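Local coordinates for protein omega-class glutathione S-transferase (Bombyx mori, PDB 3WD6) that probably acts as a glutathione transferase and glutathione-dependent dehydroascorbate reductase of the omega class, and binds glutathione, at residues C38-T44 / V78-E82; N49-I53 / D100-R106; V148-H152 / R197-E201. All coordinates share one frame; numbering follows the deposited sequence.

Overall arrangement
The three contacts follow the chain from the thioredoxin-like N-terminal domain into the helical C-terminal domain. Contacts 1 and 2 both use helix 39-51: its first turns meet strand 80-82 at the glutathione pocket, and its last turn meets the end of helix 92-102 and the loop that follows. Their centres are about 16 Å apart, and their segments alternate along the sequence, so one helix of the N-terminal domain makes contacts at both its ends. Contact 3 comes later in the chain and joins helix 145-165 to the loop before helix 206-216. Its centre lies about 26 Å from that of contact 1 and about 34 Å from that of contact 2, on the opposite side of the chain's centre from contact 2.

Contact 1 (C38-T44 / V78-E82); sequences CPYAQRT and VPAIE. With GSH (glutathione), chain J.
Thr44 and Pro79 meet where helix 39-51 passes the start of strand 80-82. Thr44 OG1 lies 3.3 Å from Pro79 CG, a touch against ring carbons, while its polar partner is Thr95 OG1. Because OG1 sits beside the backbone N (chi1 -59°), the methyl CG2 is turned to Ile81 and stands 3.6 Å from its CG2. The proline ring also lies against the helix backbone and Ala41, with the two CB atoms of Ala41 and Pro79 3.8 Å apart.

The peptide bond before Pro79 is cis, the hallmark of the thioredoxin fold in glutathione transferases. It presents the backbone of Val78 to glutathione: Val78 N donates to GSH O2 at 3.0 Å (160°), and GSH N2 donates to Val78 O at 2.9 Å (151°). Val78 CG2 approaches the glutathione-binding Cys38, at the helix N-cap, although the position of that sulfur is less certain.

Over one face of the Tyr40 ring, offset toward the rim, lies GSH CB1, 4.0 Å above the plane. Without the ring, as with an alanine here, this glutamyl carbon would probably lose its aromatic wall and Gln130 OE1 the hydroxyl it bonds.

Helix 177-189 packs on Pro39 and Gln42, Ser92 of helix 92-102 touches Pro79, and strand 80-82 runs between strands 31-34 and 87-90 of the sheet.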
loop_
_atom_site.group_PDB
_atom_site.type_symbol
_atom_site.label_atom_id
_atom_site.label_comp_id
_atom_site.label_asym_id
_atom_site.label_seq_id
_atom_site.Cartn_x
_atom_site.Cartn_y
_atom_site.Cartn_z
ATOM N N CYS A 38 3.360 -2.896 -5.816
ATOM C CA CYS A 38 3.411 -1.484 -5.456
ATOM C C CYS A 38 2.641 -1.173 -4.157
ATOM O O CYS A 38 1.406 -1.307 -4.101
ATOM C CB CYS A 38 2.921 -0.590 -6.601
ATOM S SG CYS A 38 2.960 1.176 -6.133
ATOM N N PRO A 39 3.362 -0.730 -3.106
ATOM C CA PRO A 39 2.600 -0.446 -1.874
ATOM C C PRO A 39 1.652 0.726 -2.055
ATOM O O PRO A 39 0.582 0.722 -1.419
ATOM C CB PRO A 39 3.678 -0.099 -0.829
ATOM C CG PRO A 39 4.869 0.339 -1.638
ATOM C CD PRO A 39 4.802 -0.456 -2.954
ATOM N N TYR A 40 2.034 1.711 -2.878
ATOM C CA TYR A 40 1.173 2.880 -3.060
ATOM C C TYR A 40 -0.139 2.468 -3.703
ATOM O O TYR A 40 -1.224 2.863 -3.248
ATOM C CB TYR A 40 1.875 3.988 -3.854
ATOM C CG TYR A 40 2.994 4.609 -3.064
ATOM C CD1 TYR A 40 2.729 5.536 -2.054
ATOM C CD2 TYR A 40 4.317 4.230 -3.284
ATOM C CE1 TYR A 40 3.753 6.090 -1.304
ATOM C CE2 TYR A 40 5.355 4.782 -2.537
ATOM C CZ TYR A 40 5.065 5.712 -1.552
ATOM O OH TYR A 40 6.091 6.245 -0.805
ATOM N N ALA A 41 -0.044 1.662 -4.753
ATOM C CA ALA A 41 -1.241 1.154 -5.406
ATOM C C ALA A 41 -2.047 0.270 -4.441
ATOM O O ALA A 41 -3.279 0.210 -4.536
ATOM C CB ALA A 41 -0.864 0.401 -6.661
ATOM N N GLN A 42 -1.362 -0.400 -3.508
ATOM C CA GLN A 42 -2.054 -1.260 -2.532
ATOM C C GLN A 42 -3.084 -0.479 -1.691
ATOM O O GLN A 42 -4.147 -1.009 -1.328
ATOM C CB GLN A 42 -1.068 -1.987 -1.613
ATOM C CG GLN A 42 -1.735 -3.032 -0.725
ATOM C CD GLN A 42 -0.743 -3.774 0.167
ATOM O OE1 GLN A 42 0.467 -3.474 0.157
ATOM N NE2 GLN A 42 -1.251 -4.741 0.959
ATOM N N ARG A 43 -2.764 0.777 -1.389
ATOM C CA ARG A 43 -3.703 1.664 -0.704
ATOM C C ARG A 43 -5.049 1.691 -1.403
ATOM O O ARG A 43 -6.102 1.643 -0.747
ATOM C CB ARG A 43 -3.143 3.088 -0.641
ATOM C CG ARG A 43 -2.034 3.258 0.338
ATOM C CD ARG A 43 -1.369 4.570 0.113
ATOM N NE ARG A 43 -0.609 4.996 1.283
ATOM C CZ ARG A 43 0.098 6.115 1.336
ATOM N NH1 ARG A 43 0.158 6.914 0.260
ATOM N NH2 ARG A 43 0.733 6.433 2.466
ATOM N N THR A 44 -5.019 1.779 -2.733
ATOM C CA THR A 44 -6.253 1.885 -3.501
ATOM C C THR A 44 -7.022 0.556 -3.454
ATOM O O THR A 44 -8.239 0.544 -3.246
ATOM C CB THR A 44 -5.959 2.330 -4.946
ATOM O OG1 THR A 44 -5.286 3.605 -4.930
ATOM C CG2 THR A 44 -7.253 2.430 -5.752
ATOM N N VAL A 78 1.758 4.415 -10.740
ATOM C CA VAL A 78 0.579 3.724 -10.197
ATOM C C VAL A 78 0.457 4.093 -8.722
ATOM O O VAL A 78 1.462 4.423 -8.082
ATOM C CB VAL A 78 0.685 2.191 -10.338
ATOM C CG1 VAL A 78 0.490 1.767 -11.793
ATOM C CG2 VAL A 78 2.019 1.689 -9.786
ATOM N N PRO A 79 -0.762 4.047 -8.164
ATOM C CA PRO A 79 -2.007 3.686 -8.859
ATOM C C PRO A 79 -2.633 4.855 -9.639
ATOM O O PRO A 79 -2.314 6.053 -9.445
ATOM C CB PRO A 79 -2.956 3.367 -7.694
ATOM C CG PRO A 79 -2.536 4.402 -6.616
ATOM C CD PRO A 79 -0.998 4.429 -6.750
ATOM N N ALA A 80 -3.543 4.478 -10.526
ATOM C CA ALA A 80 -4.530 5.401 -11.055
ATOM C C ALA A 80 -5.873 4.662 -11.138
ATOM O O ALA A 80 -5.901 3.460 -11.477
ATOM C CB ALA A 80 -4.118 5.910 -12.429
ATOM N N ILE A 81 -6.971 5.360 -10.827
ATOM C CA ILE A 81 -8.289 4.800 -11.081
ATOM C C ILE A 81 -8.955 5.475 -12.294
ATOM O O ILE A 81 -8.737 6.667 -12.564
ATOM C CB ILE A 81 -9.224 4.861 -9.829
ATOM C CG1 ILE A 81 -9.613 6.305 -9.503
ATOM C CG2 ILE A 81 -8.562 4.197 -8.630
ATOM C CD1 ILE A 81 -10.514 6.434 -8.260
ATOM N N GLU A 82 -9.765 4.710 -13.017
ATOM C CA GLU A 82 -10.512 5.229 -14.156
ATOM C C GLU A 82 -11.984 5.057 -13.804
ATOM O O GLU A 82 -12.477 3.925 -13.699
ATOM C CB GLU A 82 -10.158 4.458 -15.438
ATOM C CG GLU A 82 -10.798 5.011 -16.721
ATOM C CD GLU A 82 -10.044 4.568 -18.001
ATOM O OE1 GLU A 82 -10.236 5.180 -19.081
ATOM O OE2 GLU A 82 -9.250 3.603 -17.925
HETATM N N1 GSH J . 2.866 9.728 -4.635
HETATM C CA1 GSH J . 2.415 8.614 -5.477
HETATM C C1 GSH J . 1.181 7.921 -4.908
HETATM O O11 GSH J . 0.335 7.326 -5.671
HETATM O O12 GSH J . 0.978 7.968 -3.644
HETATM C CB1 GSH J . 3.576 7.644 -5.652
HETATM C CG1 GSH J . 3.294 6.306 -6.257
HETATM C CD1 GSH J . 4.502 5.556 -6.759
HETATM O OE1 GSH J . 5.640 5.855 -6.413
HETATM N N2 GSH J . 4.334 4.460 -7.665
HETATM C CA2 GSH J . 5.550 3.788 -8.136
HETATM C C2 GSH J . 5.679 4.058 -9.620
HETATM O O2 GSH J . 4.675 3.994 -10.321
HETATM C CB2 GSH J . 5.432 2.322 -7.917
HETATM S SG2 GSH J . 5.702 1.690 -6.301
HETATM N N3 GSH J . 6.970 4.371 -10.192
HETATM C CA3 GSH J . 7.091 4.625 -11.629
HETATM C C3 GSH J . 8.399 4.309 -12.235
HETATM O O31 GSH J . 8.843 3.130 -12.180
HETATM O O32 GSH J . 9.054 5.213 -12.811
#

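Contact 2 (N49-I53 / D100-R106); sequences NAKQI and DEVYPKR
Lys51 sends its ammonium group into a pocket of oxygens formed by the chain from Asp100 to Arg106. Four hydrogen bonds are made by Lys51 NZ, to Tyr103 O, Lys105 O, Arg106 O and Asp100 OD1, all at 2.8 to 2.9 Å, the last also a salt bridge. Their geometry differs. The Tyr103 carbonyl points almost straight at NZ (164°), whereas NZ stands above the carbonyl plane of Arg106 and meets Asp100 OD1 on its anti side, 30° out of the carboxylate plane. With three hydrogens for four acceptors, the bonds cannot all be ideal. The side chain gets there by bending twice, at chi3 (81°) and chi4. Asp100 is itself held by the backbone N of Leu108 and Leu109, which probably fixes the carboxylate for the lysine.

The lysine stands at the C-terminal end of helix 39-51, where a Schellman motif has Gln52 at positive phi; its partners are Asp100 in the last turn of helix 92-102 and carbonyls of the loop after it, so the contact ties two helix C-termini together.

The apolar part is carried by Ile53 and Tyr103. Ile53 CG1 makes a CH-pi contact over the face of the Tyr103 ring, 3.7 Å from its centroid, and Ile53 CD1 reaches Tyr103 CD1 at 3.5 Å.

A third kind of link is by water. One molecule donates to Ala50 O at 2.8 Å and accepts from Arg106 NE at 3.3 Å, while Ala50 CB lies over one face of the guanidinium, whose NH1 bonds Pro175 O.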
loop_
_atom_site.group_PDB
_atom_site.type_symbol
_atom_site.label_atom_id
_atom_site.label_comp_id
_atom_site.label_asym_id
_atom_site.label_seq_id
_atom_site.Cartn_x
_atom_site.Cartn_y
_atom_site.Cartn_z
ATOM N N ASN A 49 -11.368 -2.828 -1.540
ATOM C CA ASN A 49 -11.783 -4.063 -0.867
ATOM C C ASN A 49 -12.659 -3.799 0.346
ATOM O O ASN A 49 -13.742 -4.365 0.476
ATOM C CB ASN A 49 -10.578 -4.897 -0.432
ATOM C CG ASN A 49 -9.826 -5.505 -1.608
ATOM O OD1 ASN A 49 -10.209 -5.330 -2.775
ATOM N ND2 ASN A 49 -8.738 -6.221 -1.305
ATOM N N ALA A 50 -12.181 -2.945 1.245
ATOM C CA ALA A 50 -12.880 -2.722 2.502
ATOM C C ALA A 50 -14.300 -2.184 2.259
ATOM O O ALA A 50 -15.260 -2.542 2.986
ATOM C CB ALA A 50 -12.077 -1.774 3.394
ATOM N N LYS A 51 -14.432 -1.338 1.230
ATOM C CA LYS A 51 -15.712 -0.686 0.922
ATOM C C LYS A 51 -16.582 -1.564 0.026
ATOM O O LYS A 51 -17.747 -1.251 -0.235
ATOM C CB LYS A 51 -15.494 0.711 0.289
ATOM C CG LYS A 51 -14.752 1.701 1.206
ATOM C CD LYS A 51 -14.453 3.034 0.493
ATOM C CE LYS A 51 -15.640 3.981 0.473
ATOM N NZ LYS A 51 -16.145 4.327 1.856
ATOM N N GLN A 52 -16.013 -2.671 -0.437
ATOM C CA GLN A 52 -16.755 -3.620 -1.266
ATOM C C GLN A 52 -17.240 -2.987 -2.562
ATOM O O GLN A 52 -18.337 -3.291 -3.036
ATOM C CB GLN A 52 -17.956 -4.169 -0.503
ATOM C CG GLN A 52 -17.619 -4.589 0.916
ATOM C CD GLN A 52 -17.838 -6.064 1.150
ATOM O OE1 GLN A 52 -18.679 -6.453 1.966
ATOM N NE2 GLN A 52 -17.083 -6.904 0.431
ATOM N N ILE A 53 -16.426 -2.091 -3.116
ATOM C CA ILE A 53 -16.677 -1.515 -4.426
ATOM C C ILE A 53 -16.218 -2.489 -5.508
ATOM O O ILE A 53 -15.073 -2.964 -5.486
ATOM C CB ILE A 53 -15.893 -0.214 -4.576
ATOM C CG1 ILE A 53 -16.500 0.859 -3.657
ATOM C CG2 ILE A 53 -15.859 0.242 -6.041
ATOM C CD1 ILE A 53 -15.467 1.883 -3.112
ATOM N N ASP A 100 -13.803 7.512 -0.864
ATOM C CA ASP A 100 -14.487 7.684 0.422
ATOM C C ASP A 100 -15.604 8.734 0.333
ATOM O O ASP A 100 -16.628 8.604 1.010
ATOM C CB ASP A 100 -13.495 8.029 1.548
ATOM C CG ASP A 100 -13.937 7.484 2.913
ATOM O OD1 ASP A 100 -14.293 6.271 2.997
ATOM O OD2 ASP A 100 -13.935 8.271 3.906
ATOM N N GLU A 101 -15.424 9.756 -0.511
ATOM C CA GLU A 101 -16.442 10.809 -0.668
ATOM C C GLU A 101 -17.635 10.316 -1.496
ATOM O O GLU A 101 -18.796 10.632 -1.218
ATOM C CB GLU A 101 -15.843 12.057 -1.321
ATOM C CG GLU A 101 -15.053 12.930 -0.358
ATOM C CD GLU A 101 -14.100 13.896 -1.053
ATOM O OE1 GLU A 101 -14.262 14.136 -2.269
ATOM O OE2 GLU A 101 -13.178 14.414 -0.377
ATOM N N VAL A 102 -17.338 9.515 -2.506
ATOM C CA VAL A 102 -18.347 9.125 -3.469
ATOM C C VAL A 102 -19.059 7.823 -3.100
ATOM O O VAL A 102 -20.218 7.624 -3.471
ATOM C CB VAL A 102 -17.751 9.077 -4.892
ATOM C CG1 VAL A 102 -18.597 8.212 -5.811
ATOM C CG2 VAL A 102 -17.624 10.493 -5.430
ATOM N N TYR A 103 -18.380 6.937 -2.379
ATOM C CA TYR A 103 -19.044 5.736 -1.848
ATOM C C TYR A 103 -19.219 5.837 -0.328
ATOM O O TYR A 103 -18.276 5.605 0.435
ATOM C CB TYR A 103 -18.282 4.460 -2.219
ATOM C CG TYR A 103 -18.172 4.178 -3.707
ATOM C CD1 TYR A 103 -17.112 4.692 -4.459
ATOM C CD2 TYR A 103 -19.103 3.369 -4.353
ATOM C CE1 TYR A 103 -16.983 4.421 -5.810
ATOM C CE2 TYR A 103 -18.988 3.091 -5.722
ATOM C CZ TYR A 103 -17.926 3.621 -6.443
ATOM O OH TYR A 103 -17.811 3.356 -7.798
ATOM N N PRO A 104 -20.442 6.155 0.111
ATOM C CA PRO A 104 -20.690 6.498 1.524
ATOM C C PRO A 104 -20.600 5.297 2.487
ATOM O O PRO A 104 -20.259 5.468 3.652
ATOM C CB PRO A 104 -22.135 7.048 1.505
ATOM C CG PRO A 104 -22.807 6.269 0.371
ATOM C CD PRO A 104 -21.695 6.068 -0.683
ATOM N N LYS A 105 -20.915 4.101 2.026
ATOM C CA LYS A 105 -20.810 2.946 2.914
ATOM C C LYS A 105 -19.372 2.636 3.331
ATOM O O LYS A 105 -18.425 2.842 2.563
ATOM C CB LYS A 105 -21.479 1.716 2.295
ATOM C CG LYS A 105 -22.991 1.880 2.221
ATOM C CD LYS A 105 -23.649 0.709 1.519
ATOM C CE LYS A 105 -24.989 1.149 0.955
ATOM N NZ LYS A 105 -25.753 -0.008 0.394
ATOM N N ARG A 106 -19.234 2.136 4.558
ATOM C CA ARG A 106 -17.929 1.850 5.144
ATOM C C ARG A 106 -16.986 3.065 5.007
ATOM O O ARG A 106 -15.968 3.010 4.326
ATOM C CB ARG A 106 -17.323 0.593 4.498
ATOM C CG ARG A 106 -16.038 0.114 5.155
ATOM C CD ARG A 106 -16.325 -0.689 6.424
ATOM N NE ARG A 106 -15.153 -1.474 6.845
ATOM C CZ ARG A 106 -14.072 -0.945 7.425
ATOM N NH1 ARG A 106 -13.047 -1.734 7.777
ATOM N NH2 ARG A 106 -14.023 0.376 7.652
HETATM O O HOH W 1 -14.793 -4.269 5.185
#

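Contact 3 (V148-H152 / R197-E201); sequences VAAYH and RVRLE
Tyr151 reaches out from helix 145-165 and lays its hydroxyl end against Val198 and Leu200 of the loop between helices 177-189 and 206-216, both segments belonging to the helical C-terminal domain. Its OH donates to Val198 O at 2.8 Å, in the carbonyl plane and on a lone pair (127° at the oxygen). Methyl carbons crowd the same hydroxyl: Val198 CG1 is 3.4 Å from Tyr151 OH, and Leu200 CD2 is 3.5 Å from it. The ring stands there because CG is anti to the backbone N (chi1 157°).

A turn earlier in the helix, Val148 CG2 touches Arg197 CB at 3.8 Å, the two side chains crossing at about a right angle. The guanidinium of Arg197 leads away, to a salt bridge with Asp195. His152 folds back on its own helix: ND1 donates to Val148 O at 2.9 Å, a bent bond (138°), and His152 N reaches that oxygen from the opposite face of its plane. Tyr151 CD2 lies over one face of the imidazole, 3.8 Å above it and offset toward the rim.

Helices 127-138 and 177-189 pack on Tyr151 and Val198. A single directional bond thus satisfies the Tyr151 hydroxyl among methyl groups, while the rest of the contact is mainly apolar.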
loop_
_atom_site.group_PDB
_atom_site.type_symbol
_atom_site.label_atom_id
_atom_site.label_comp_id
_atom_site.label_asym_id
_atom_site.label_seq_id
_atom_site.Cartn_x
_atom_site.Cartn_y
_atom_site.Cartn_z
ATOM N N VAL A 148 17.552 4.611 10.367
ATOM C CA VAL A 148 17.072 3.621 11.311
ATOM C C VAL A 148 16.401 4.269 12.529
ATOM O O VAL A 148 15.330 3.828 12.972
ATOM C CB VAL A 148 18.180 2.636 11.738
ATOM C CG1 VAL A 148 17.677 1.696 12.849
ATOM C CG2 VAL A 148 18.656 1.831 10.537
ATOM N N ALA A 149 17.011 5.318 13.067
ATOM C CA ALA A 149 16.431 6.016 14.212
ATOM C C ALA A 149 15.087 6.696 13.865
ATOM O O ALA A 149 14.126 6.628 14.646
ATOM C CB ALA A 149 17.425 7.029 14.769
ATOM N N ALA A 150 15.027 7.356 12.709
ATOM C CA ALA A 150 13.808 8.033 12.282
ATOM C C ALA A 150 12.656 7.028 12.165
ATOM O O ALA A 150 11.527 7.278 12.606
ATOM C CB ALA A 150 14.038 8.741 10.955
ATOM N N TYR A 151 12.966 5.894 11.555
ATOM C CA TYR A 151 12.047 4.785 11.423
ATOM C C TYR A 151 11.476 4.365 12.790
ATOM O O TYR A 151 10.262 4.182 12.939
ATOM C CB TYR A 151 12.780 3.640 10.713
ATOM C CG TYR A 151 12.255 2.236 10.934
ATOM C CD1 TYR A 151 11.124 1.772 10.267
ATOM C CD2 TYR A 151 12.934 1.351 11.768
ATOM C CE1 TYR A 151 10.664 0.474 10.460
ATOM C CE2 TYR A 151 12.487 0.050 11.963
ATOM C CZ TYR A 151 11.353 -0.383 11.310
ATOM O OH TYR A 151 10.914 -1.678 11.500
ATOM N N HIS A 152 12.344 4.240 13.789
ATOM C CA HIS A 152 11.897 3.894 15.137
ATOM C C HIS A 152 11.040 4.969 15.765
ATOM O O HIS A 152 10.119 4.657 16.526
ATOM C CB HIS A 152 13.076 3.563 16.054
ATOM C CG HIS A 152 13.634 2.198 15.828
ATOM N ND1 HIS A 152 14.787 1.977 15.103
ATOM C CD2 HIS A 152 13.181 0.978 16.201
ATOM C CE1 HIS A 152 15.031 0.678 15.055
ATOM N NE2 HIS A 152 14.073 0.051 15.715
ATOM N N ARG A 197 18.295 -4.087 11.182
ATOM C CA ARG A 197 17.925 -2.680 11.227
ATOM C C ARG A 197 16.408 -2.479 11.177
ATOM O O ARG A 197 15.927 -1.347 11.277
ATOM C CB ARG A 197 18.567 -1.957 10.042
ATOM C CG ARG A 197 20.061 -2.244 9.870
ATOM C CD ARG A 197 20.606 -1.693 8.545
ATOM N NE ARG A 197 20.158 -2.474 7.394
ATOM C CZ ARG A 197 20.500 -2.212 6.136
ATOM N NH1 ARG A 197 21.296 -1.187 5.867
ATOM N NH2 ARG A 197 20.050 -2.973 5.142
ATOM N N VAL A 198 15.666 -3.576 11.027
ATOM C CA VAL A 198 14.216 -3.520 10.876
ATOM C C VAL A 198 13.488 -4.317 11.959
ATOM O O VAL A 198 12.427 -3.912 12.415
ATOM C CB VAL A 198 13.782 -4.069 9.501
ATOM C CG1 VAL A 198 12.266 -3.929 9.319
ATOM C CG2 VAL A 198 14.544 -3.375 8.378
ATOM N N ARG A 199 14.056 -5.453 12.358
ATOM C CA ARG A 199 13.397 -6.359 13.305
ATOM C C ARG A 199 12.905 -5.584 14.526
ATOM O O ARG A 199 13.588 -4.676 15.013
ATOM C CB ARG A 199 14.341 -7.491 13.740
ATOM C CG ARG A 199 13.613 -8.740 14.269
ATOM C CD ARG A 199 14.563 -9.748 14.955
ATOM N NE ARG A 199 14.927 -9.339 16.315
ATOM C CZ ARG A 199 14.307 -9.748 17.426
ATOM N NH1 ARG A 199 13.282 -10.595 17.355
ATOM N NH2 ARG A 199 14.713 -9.307 18.617
ATOM N N LEU A 200 11.725 -5.939 15.018
ATOM C CA LEU A 200 11.132 -5.223 16.135
ATOM C C LEU A 200 11.338 -5.960 17.449
ATOM O O LEU A 200 10.972 -7.131 17.581
ATOM C CB LEU A 200 9.637 -4.999 15.883
ATOM C CG LEU A 200 9.282 -4.123 14.677
ATOM C CD1 LEU A 200 7.778 -3.887 14.600
ATOM C CD2 LEU A 200 10.040 -2.794 14.748
ATOM N N GLU A 201 11.928 -5.273 18.423
ATOM C CA GLU A 201 12.082 -5.837 19.764
ATOM C C GLU A 201 10.688 -6.042 20.363
ATOM O O GLU A 201 9.930 -5.085 20.536
ATOM C CB GLU A 201 12.939 -4.913 20.645
ATOM C CG GLU A 201 13.553 -5.584 21.884
ATOM C CD GLU A 201 12.559 -5.782 23.043
ATOM O OE1 GLU A 201 11.752 -4.862 23.322
ATOM O OE2 GLU A 201 12.596 -6.860 23.681
#